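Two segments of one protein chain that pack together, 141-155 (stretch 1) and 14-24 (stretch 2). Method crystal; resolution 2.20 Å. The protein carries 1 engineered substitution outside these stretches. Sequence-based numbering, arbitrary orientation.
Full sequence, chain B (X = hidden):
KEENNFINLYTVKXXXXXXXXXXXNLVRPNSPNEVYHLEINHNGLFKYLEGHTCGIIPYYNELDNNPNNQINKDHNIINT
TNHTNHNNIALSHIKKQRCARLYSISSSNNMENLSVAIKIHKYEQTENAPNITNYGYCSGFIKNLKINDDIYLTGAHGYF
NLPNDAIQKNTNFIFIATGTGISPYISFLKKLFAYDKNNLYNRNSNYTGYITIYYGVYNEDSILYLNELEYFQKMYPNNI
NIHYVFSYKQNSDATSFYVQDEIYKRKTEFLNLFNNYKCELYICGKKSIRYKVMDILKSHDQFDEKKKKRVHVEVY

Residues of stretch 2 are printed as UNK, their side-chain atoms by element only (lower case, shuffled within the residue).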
ATOM      1  N   PHE B 141       0.733  18.010  -1.720  1.00 19.95           N
ATOM      2  CA  PHE B 141       1.603  19.036  -1.158  1.00 20.45           C
ATOM      3  C   PHE B 141       2.945  19.070  -1.887  1.00 20.93           C
ATOM      4  O   PHE B 141       3.441  20.142  -2.235  1.00 21.01           O
ATOM      5  CB  PHE B 141       1.780  18.796   0.349  1.00 20.32           C
ATOM      6  CG  PHE B 141       2.964  19.499   0.957  1.00 20.01           C
ATOM      7  CD1 PHE B 141       2.923  20.856   1.237  1.00 19.42           C
ATOM      8  CD2 PHE B 141       4.109  18.787   1.282  1.00 19.76           C
ATOM      9  CE1 PHE B 141       4.009  21.493   1.811  1.00 18.78           C
ATOM     10  CE2 PHE B 141       5.199  19.419   1.853  1.00 19.07           C
ATOM     11  CZ  PHE B 141       5.149  20.773   2.117  1.00 18.81           C
ATOM     12  N   ILE B 142       3.525  17.895  -2.143  1.00 21.45           N
ATOM     13  CA  ILE B 142       4.779  17.815  -2.883  1.00 22.08           C
ATOM     14  C   ILE B 142       4.571  18.236  -4.332  1.00 22.58           C
ATOM     15  O   ILE B 142       5.403  18.930  -4.917  1.00 22.66           O
ATOM     16  CB  ILE B 142       5.356  16.397  -2.850  1.00 22.13           C
ATOM     17  CG1 ILE B 142       5.673  16.003  -1.407  1.00 21.97           C
ATOM     18  CG2 ILE B 142       6.599  16.293  -3.726  1.00 22.05           C
ATOM     19  CD1 ILE B 142       5.713  14.505  -1.189  1.00 22.93           C
ATOM     20  N   LYS B 143       3.450  17.810  -4.899  1.00 23.19           N
ATOM     21  CA  LYS B 143       3.088  18.159  -6.261  1.00 23.91           C
ATOM     22  C   LYS B 143       3.213  19.661  -6.432  1.00 24.27           C
ATOM     23  O   LYS B 143       3.809  20.147  -7.391  1.00 24.21           O
ATOM     24  CB  LYS B 143       1.639  17.748  -6.523  1.00 23.90           C
ATOM     25  CG  LYS B 143       1.354  17.215  -7.911  1.00 24.30           C
ATOM     26  CD  LYS B 143       1.773  18.169  -9.009  1.00 24.93           C
ATOM     27  CE  LYS B 143       1.112  17.775 -10.326  1.00 24.98           C
ATOM     28  NZ  LYS B 143       2.063  17.843 -11.469  1.00 25.39           N
ATOM     29  N   ASN B 144       2.654  20.389  -5.472  1.00 24.87           N
ATOM     30  CA  ASN B 144       2.573  21.845  -5.530  1.00 25.48           C
ATOM     31  C   ASN B 144       3.822  22.571  -5.023  1.00 25.63           C
ATOM     32  O   ASN B 144       3.919  23.791  -5.137  1.00 25.69           O
ATOM     33  CB  ASN B 144       1.330  22.330  -4.776  1.00 25.61           C
ATOM     34  CG  ASN B 144       0.036  21.871  -5.429  1.00 26.37           C
ATOM     35  OD1 ASN B 144      -0.215  22.158  -6.599  1.00 27.24           O
ATOM     36  ND2 ASN B 144      -0.789  21.157  -4.674  1.00 27.17           N
ATOM     37  N   LEU B 145       4.775  21.826  -4.472  1.00 25.85           N
ATOM     38  CA  LEU B 145       5.995  22.430  -3.930  1.00 26.14           C
ATOM     39  C   LEU B 145       6.792  23.206  -4.974  1.00 26.29           C
ATOM     40  O   LEU B 145       6.983  22.740  -6.101  1.00 26.35           O
ATOM     41  CB  LEU B 145       6.897  21.372  -3.282  1.00 26.12           C
ATOM     42  CG  LEU B 145       6.726  21.099  -1.785  1.00 26.22           C
ATOM     43  CD1 LEU B 145       7.589  19.916  -1.350  1.00 26.47           C
ATOM     44  CD2 LEU B 145       7.059  22.336  -0.968  1.00 25.41           C
ATOM     45  N   LYS B 146       7.266  24.385  -4.583  1.00 26.43           N
ATOM     46  CA  LYS B 146       8.138  25.184  -5.433  1.00 26.52           C
ATOM     47  C   LYS B 146       9.561  25.192  -4.885  1.00 26.42           C
ATOM     48  O   LYS B 146       9.791  24.924  -3.702  1.00 26.30           O
ATOM     49  CB  LYS B 146       7.632  26.623  -5.529  1.00 26.52           C
ATOM     50  CG  LYS B 146       6.252  26.779  -6.144  1.00 27.26           C
ATOM     51  CD  LYS B 146       5.884  28.255  -6.263  1.00 28.46           C
ATOM     52  CE  LYS B 146       4.507  28.453  -6.883  1.00 29.33           C
ATOM     53  NZ  LYS B 146       3.413  27.966  -5.994  1.00 30.11           N
ATOM     54  N   ILE B 147      10.510  25.502  -5.761  1.00 26.24           N
ATOM     55  CA  ILE B 147      11.893  25.716  -5.368  1.00 26.11           C
ATOM     56  C   ILE B 147      11.972  26.843  -4.330  1.00 25.98           C
ATOM     57  O   ILE B 147      11.380  27.909  -4.510  1.00 25.86           O
ATOM     58  CB  ILE B 147      12.771  26.020  -6.610  1.00 26.26           C
ATOM     59  CG1 ILE B 147      13.463  24.735  -7.098  1.00 26.10           C
ATOM     60  CG2 ILE B 147      13.808  27.090  -6.296  1.00 26.44           C
ATOM     61  CD1 ILE B 147      12.554  23.530  -7.133  1.00 25.76           C
ATOM     62  N   ASN B 148      12.679  26.581  -3.234  1.00 25.75           N
ATOM     63  CA  ASN B 148      12.830  27.530  -2.120  1.00 25.51           C
ATOM     64  C   ASN B 148      11.642  27.612  -1.154  1.00 25.24           C
ATOM     65  O   ASN B 148      11.614  28.477  -0.280  1.00 25.24           O
ATOM     66  CB  ASN B 148      13.213  28.933  -2.609  1.00 25.53           C
ATOM     67  CG  ASN B 148      13.930  29.748  -1.537  1.00 25.69           C
ATOM     68  OD1 ASN B 148      13.551  30.884  -1.242  1.00 26.33           O
ATOM     69  ND2 ASN B 148      14.968  29.167  -0.948  1.00 25.32           N
ATOM     70  N   ASP B 149      10.668  26.717  -1.305  1.00 24.81           N
ATOM     71  CA  ASP B 149       9.588  26.607  -0.326  1.00 24.49           C
ATOM     72  C   ASP B 149      10.100  26.018   0.988  1.00 24.11           C
ATOM     73  O   ASP B 149      11.103  25.306   1.007  1.00 23.85           O
ATOM     74  CB  ASP B 149       8.454  25.726  -0.855  1.00 24.64           C
ATOM     75  CG  ASP B 149       7.458  26.495  -1.696  1.00 25.21           C
ATOM     76  OD1 ASP B 149       7.661  27.711  -1.901  1.00 26.60           O
ATOM     77  OD2 ASP B 149       6.471  25.883  -2.151  1.00 25.92           O
ATOM     78  N   ASP B 150       9.401  26.321   2.079  1.00 23.80           N
ATOM     79  CA  ASP B 150       9.668  25.686   3.366  1.00 23.65           C
ATOM     80  C   ASP B 150       9.128  24.254   3.371  1.00 23.49           C
ATOM     81  O   ASP B 150       8.047  23.989   2.850  1.00 23.47           O
ATOM     82  CB  ASP B 150       9.009  26.472   4.506  1.00 23.65           C
ATOM     83  CG  ASP B 150       9.702  27.798   4.793  1.00 23.94           C
ATOM     84  OD1 ASP B 150      10.820  28.020   4.284  1.00 24.22           O
ATOM     85  OD2 ASP B 150       9.126  28.619   5.539  1.00 24.78           O
ATOM     86  N   ILE B 151       9.893  23.339   3.947  1.00 23.39           N
ATOM     87  CA  ILE B 151       9.411  21.982   4.191  1.00 23.33           C
ATOM     88  C   ILE B 151       9.899  21.526   5.566  1.00 23.42           C
ATOM     89  O   ILE B 151      11.057  21.756   5.929  1.00 23.45           O
ATOM     90  CB  ILE B 151       9.852  20.996   3.085  1.00 23.23           C
ATOM     91  CG1 ILE B 151       9.166  19.639   3.268  1.00 23.45           C
ATOM     92  CG2 ILE B 151      11.365  20.843   3.069  1.00 23.37           C
ATOM     93  CD1 ILE B 151       9.478  18.636   2.168  1.00 23.48           C
ATOM     94  N   TYR B 152       9.013  20.902   6.336  1.00 23.44           N
ATOM     95  CA  TYR B 152       9.318  20.568   7.727  1.00 23.63           C
ATOM     96  C   TYR B 152       9.533  19.069   7.953  1.00 23.54           C
ATOM     97  O   TYR B 152       8.639  18.253   7.714  1.00 23.41           O
ATOM     98  CB  TYR B 152       8.234  21.117   8.659  1.00 23.75           C
ATOM     99  CG  TYR B 152       8.148  22.629   8.668  1.00 24.76           C
ATOM    100  CD1 TYR B 152       7.519  23.317   7.637  1.00 25.66           C
ATOM    101  CD2 TYR B 152       8.696  23.371   9.709  1.00 25.67           C
ATOM    102  CE1 TYR B 152       7.438  24.701   7.641  1.00 26.26           C
ATOM    103  CE2 TYR B 152       8.620  24.754   9.722  1.00 26.40           C
ATOM    104  CZ  TYR B 152       7.990  25.413   8.686  1.00 26.77           C
ATOM    105  OH  TYR B 152       7.911  26.786   8.696  1.00 27.60           O
ATOM    106  N   LEU B 153      10.736  18.731   8.417  1.00 23.60           N
ATOM    107  CA  LEU B 153      11.164  17.345   8.608  1.00 23.71           C
ATOM    108  C   LEU B 153      11.137  16.903  10.072  1.00 23.61           C
ATOM    109  O   LEU B 153      11.377  17.703  10.981  1.00 23.52           O
ATOM    110  CB  LEU B 153      12.593  17.143   8.080  1.00 23.79           C
ATOM    111  CG  LEU B 153      12.916  17.023   6.582  1.00 24.19           C
ATOM    112  CD1 LEU B 153      11.950  16.091   5.870  1.00 24.89           C
ATOM    113  CD2 LEU B 153      12.941  18.384   5.910  1.00 24.66           C
ATOM    114  N   THR B 154      10.855  15.619  10.279  1.00 23.52           N
ATOM    115  CA  THR B 154      11.047  14.960  11.567  1.00 23.48           C
ATOM    116  C   THR B 154      12.023  13.806  11.348  1.00 23.60           C
ATOM    117  O   THR B 154      12.228  13.381  10.209  1.00 23.55           O
ATOM    118  CB  THR B 154       9.734  14.385  12.115  1.00 23.45           C
ATOM    119  OG1 THR B 154       9.324  13.274  11.306  1.00 23.59           O
ATOM    120  CG2 THR B 154       8.640  15.443  12.126  1.00 22.93           C
ATOM    121  N   GLY B 155      12.620  13.294  12.421  1.00 23.70           N
ATOM    122  CA  GLY B 155      13.519  12.140  12.305  1.00 23.79           C
ATOM    123  C   GLY B 155      14.857  12.315  13.001  1.00 23.94           C
ATOM    124  O   GLY B 155      15.050  13.269  13.754  1.00 23.92           O
ATOM    125  N   UNK B  14       8.667  19.339  17.542  1.00 33.93           N
ATOM    126  CA  UNK B  14       9.703  20.263  17.085  1.00 33.30           C
ATOM    127  C   UNK B  14      10.282  19.857  15.731  1.00 32.55           C
ATOM    128  O   UNK B  14      11.398  19.345  15.663  1.00 32.69           O
ATOM    129  c   UNK B  14      11.731  19.176  18.179  1.00 33.68           C
ATOM    130  o   UNK B  14      11.277  18.045  18.006  1.00 34.22           O
ATOM    131  c   UNK B  14      10.826  20.398  18.124  1.00 33.39           C
ATOM    132  n   UNK B  14      13.017  19.400  18.424  1.00 33.85           N
ATOM    133  N   UNK B  15       9.528  20.090  14.646  1.00 31.72           N
ATOM    134  CA  UNK B  15      10.033  19.726  13.328  1.00 30.87           C
ATOM    135  C   UNK B  15      11.133  20.686  12.880  1.00 29.94           C
ATOM    136  O   UNK B  15      11.140  21.850  13.284  1.00 29.96           O
ATOM    137  c   UNK B  15       8.232  20.790  14.570  1.00 31.70           C
ATOM    138  c   UNK B  15       8.014  20.956  13.087  1.00 31.31           C
ATOM    139  c   UNK B  15       8.802  19.880  12.436  1.00 30.87           C
ATOM    140  N   UNK B  16      12.058  20.195  12.061  1.00 28.73           N
ATOM    141  CA  UNK B  16      13.132  21.030  11.531  1.00 27.62           C
ATOM    142  C   UNK B  16      12.698  21.713  10.237  1.00 26.81           C
ATOM    143  O   UNK B  16      12.293  21.053   9.278  1.00 26.66           O
ATOM    144  c   UNK B  16      16.020  22.094  11.623  1.00 27.17           C
ATOM    145  c   UNK B  16      16.764  20.013  10.443  1.00 27.50           C
ATOM    146  c   UNK B  16      14.399  20.205  11.292  1.00 27.57           C
ATOM    147  c   UNK B  16      15.597  20.960  10.705  1.00 27.52           C
ATOM    148  N   UNK B  17      12.776  23.040  10.230  1.00 25.80           N
ATOM    149  CA  UNK B  17      12.441  23.848   9.062  1.00 24.97           C
ATOM    150  C   UNK B  17      13.552  23.761   8.023  1.00 24.28           C
ATOM    151  O   UNK B  17      14.697  24.113   8.301  1.00 24.16           O
ATOM    152  c   UNK B  17      12.231  25.305   9.480  1.00 25.02           C
ATOM    153  c   UNK B  17      11.686  27.677   8.875  1.00 26.30           C
ATOM    154  c   UNK B  17      11.916  26.266   8.339  1.00 25.41           C
ATOM    155  c   UNK B  17      11.179  28.619   7.800  1.00 27.23           C
ATOM    156  n   UNK B  17      12.173  28.821   6.705  1.00 28.22           N
ATOM    157  N   UNK B  18      13.209  23.291   6.828  1.00 23.48           N
ATOM    158  CA  UNK B  18      14.195  23.103   5.765  1.00 22.86           C
ATOM    159  C   UNK B  18      13.804  23.845   4.498  1.00 22.34           C
ATOM    160  O   UNK B  18      12.720  24.421   4.411  1.00 22.20           O
ATOM    161  s   UNK B  18      14.947  20.607   6.837  1.00 23.57           S
ATOM    162  c   UNK B  18      14.370  21.615   5.453  1.00 22.92           C
ATOM    163  N   UNK B  19      14.698  23.825   3.511  1.00 21.79           N
ATOM    164  CA  UNK B  19      14.447  24.471   2.226  1.00 21.46           C
ATOM    165  C   UNK B  19      14.545  23.496   1.058  1.00 21.13           C
ATOM    166  O   UNK B  19      15.418  22.628   1.028  1.00 20.88           O
ATOM    167  n   UNK B  19      12.315  29.528   2.292  1.00 23.75           N
ATOM    168  c   UNK B  19      15.432  25.621   1.996  1.00 21.48           C
ATOM    169  c   UNK B  19      15.084  26.916   2.718  1.00 22.10           C
ATOM    170  c   UNK B  19      13.846  27.566   2.120  1.00 22.99           C
ATOM    171  c   UNK B  19      13.653  28.978   2.651  1.00 23.57           C
ATOM    172  N   UNK B  20      13.646  23.661   0.094  1.00 20.90           N
ATOM    173  CA  UNK B  20      13.711  22.948  -1.172  1.00 20.74           C
ATOM    174  C   UNK B  20      14.762  23.581  -2.082  1.00 20.57           C
ATOM    175  O   UNK B  20      14.645  24.745  -2.460  1.00 20.53           O
ATOM    176  c   UNK B  20      12.475  22.433  -3.308  1.00 20.68           C
ATOM    177  c   UNK B  20      11.291  22.241  -1.088  1.00 20.71           C
ATOM    178  c   UNK B  20      11.674  20.809  -0.773  1.00 20.74           C
ATOM    179  c   UNK B  20      12.352  22.997  -1.894  1.00 20.77           C
ATOM    180  N   UNK B  21      15.792  22.808  -2.434  1.00 20.48           N
ATOM    181  CA  UNK B  21      16.835  23.285  -3.342  1.00 20.33           C
ATOM    182  C   UNK B  21      16.547  22.892  -4.790  1.00 20.16           C
ATOM    183  O   UNK B  21      16.713  23.698  -5.705  1.00 20.31           O
ATOM    184  c   UNK B  21      18.220  22.752  -2.944  1.00 20.34           C
ATOM    185  c   UNK B  21      19.249  23.116  -4.002  1.00 20.50           C
ATOM    186  c   UNK B  21      18.627  23.302  -1.585  1.00 20.58           C
ATOM    187  N   UNK B  22      16.127  21.649  -4.997  1.00 19.82           N
ATOM    188  CA  UNK B  22      15.739  21.202  -6.329  1.00 19.47           C
ATOM    189  C   UNK B  22      14.572  20.227  -6.245  1.00 19.13           C
ATOM    190  O   UNK B  22      14.309  19.631  -5.196  1.00 19.03           O
ATOM    191  o   UNK B  22      17.899  20.542  -9.245  1.00 20.00           O
ATOM    192  c   UNK B  22      16.925  20.569  -7.067  1.00 19.57           C
ATOM    193  c   UNK B  22      16.891  20.834  -8.570  1.00 19.82           C
ATOM    194  o   UNK B  22      15.863  21.335  -9.075  1.00 20.17           O
ATOM    195  N   UNK B  23      13.865  20.094  -7.360  1.00 18.72           N
ATOM    196  CA  UNK B  23      12.702  19.228  -7.462  1.00 18.41           C
ATOM    197  C   UNK B  23      12.738  18.647  -8.868  1.00 18.34           C
ATOM    198  O   UNK B  23      12.596  19.370  -9.852  1.00 18.30           O
ATOM    199  c   UNK B  23       8.922  20.145  -7.162  1.00 18.12           C
ATOM    200  c   UNK B  23      11.423  20.036  -7.230  1.00 18.41           C
ATOM    201  c   UNK B  23      10.131  19.228  -7.266  1.00 18.18           C
ATOM    202  n   UNK B  23       6.440  20.279  -7.366  1.00 17.74           N
ATOM    203  c   UNK B  23       7.631  19.387  -7.405  1.00 18.22           C
ATOM    204  N   UNK B  24      12.954  17.341  -8.957  1.00 18.30           N
ATOM    205  CA  UNK B  24      13.294  16.708 -10.219  1.00 18.43           C
ATOM    206  C   UNK B  24      12.397  15.517 -10.535  1.00 18.74           C
ATOM    207  O   UNK B  24      12.176  14.651  -9.686  1.00 18.67           O
ATOM    208  c   UNK B  24      17.155  17.014  -9.866  1.00 18.41           C
ATOM    209  c   UNK B  24      15.722  17.401 -10.188  1.00 18.45           C
ATOM    210  c   UNK B  24      14.754  16.215 -10.195  1.00 18.41           C
ATOM    211  c   UNK B  24      15.025  15.287 -11.366  1.00 17.88           C
TER

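Position 14 carries two side-chain carbons, the second bearing one oxygen and one nitrogen, an amide that makes no contact with stretch 1: Asn14. At 15, three carbons close a ring onto the backbone nitrogen; its CB lies 4.0 Å from CB of Tyr152, and a ring of this kind is Pro15. It has no amide hydrogen to offer, and the ladder of backbone bonds begins one residue later.

Position 16 has four carbons forked at the second, and its backbone lies against that of Leu153; this is Leu16. The backbone pairs both ways with Leu153: N of Leu16 to O of Leu153 at 2.8 Å, and N of Leu153 to O of Leu16 at 2.9 Å. Position 17 shows four carbons in a row ending in nitrogen, with CB 3.7 Å from CE2 of Tyr152 and the terminal nitrogen beside the carboxylate of Asp150. This is Lys17, whose extended chain brings NZ to 2.9 Å from OD1 of Asp150, a salt bridge.

At 18 one carbon is followed by a sulfur; CB is 3.9 Å from CG2 of Ile151 and the sulfur faces Leu153, so the residue is Cys18. Its SG sits 3.1 Å from CD2 of Leu153, closer than a comfortable van der Waals contact. The backbone forms the second hydrogen-bonded pair, N of Cys18 to O of Ile151 at 2.8 Å and N of Ile151 to O of Cys18 at 3.1 Å.

Position 19 again has four carbons in a row and a nitrogen, which lies beside Asp150 and the carbonyl oxygen of Asn148: Lys19. Its first two torsions are both m, and the bent chain brings NZ to 2.9 Å from OD1 of Asp150, a second salt bridge, and to 2.9 Å from O of Asn148, a hydrogen bond.

Position 20 holds four carbons forked at the first, one arm two carbons long, pointing toward stretch 1 and touching Leu145, Ile147 and Ile151; this is Ile20. CD1 of Ile20 meets CG2 of Ile151 at 3.9 Å and CD1 of Leu145 at 4.2 Å, while its CG2 lies 4.0 Å from CD1 of Ile147. At 21, one carbon carrying two more is Val21, directed away. At 22, two carbons with two oxygens on the second give Asp22, whose OD1 accepts a hydrogen bond from the backbone N of position 23 at 2.9 Å.

Position 23 is another unbranched chain of four carbons and a nitrogen, which lies among the carbonyl oxygens of Ile142, Lys143 and Leu145, therefore Lys23. Fully extended, it delivers NZ to O of Lys143 at 2.6 Å, O of Leu145 at 2.8 Å and O of Ile142 at 3.0 Å. Position 24, four carbons forked at the first, one arm two carbons long, is Ile24, out of reach.

The contact works by alternation. Antiparallel pairing puts Asp150, Tyr152, Lys17 and Lys19 on one face, where a single carboxylate oxygen gathers both amines; Ile151, Leu153, Leu16 and Cys18 occupy the other. Past the strand of stretch 1, Ile20 packs against the turn and its neighbours, and Lys23 gathers three carbonyl oxygens.

Stretch 2 (14-24) NPLKCKIVDKI
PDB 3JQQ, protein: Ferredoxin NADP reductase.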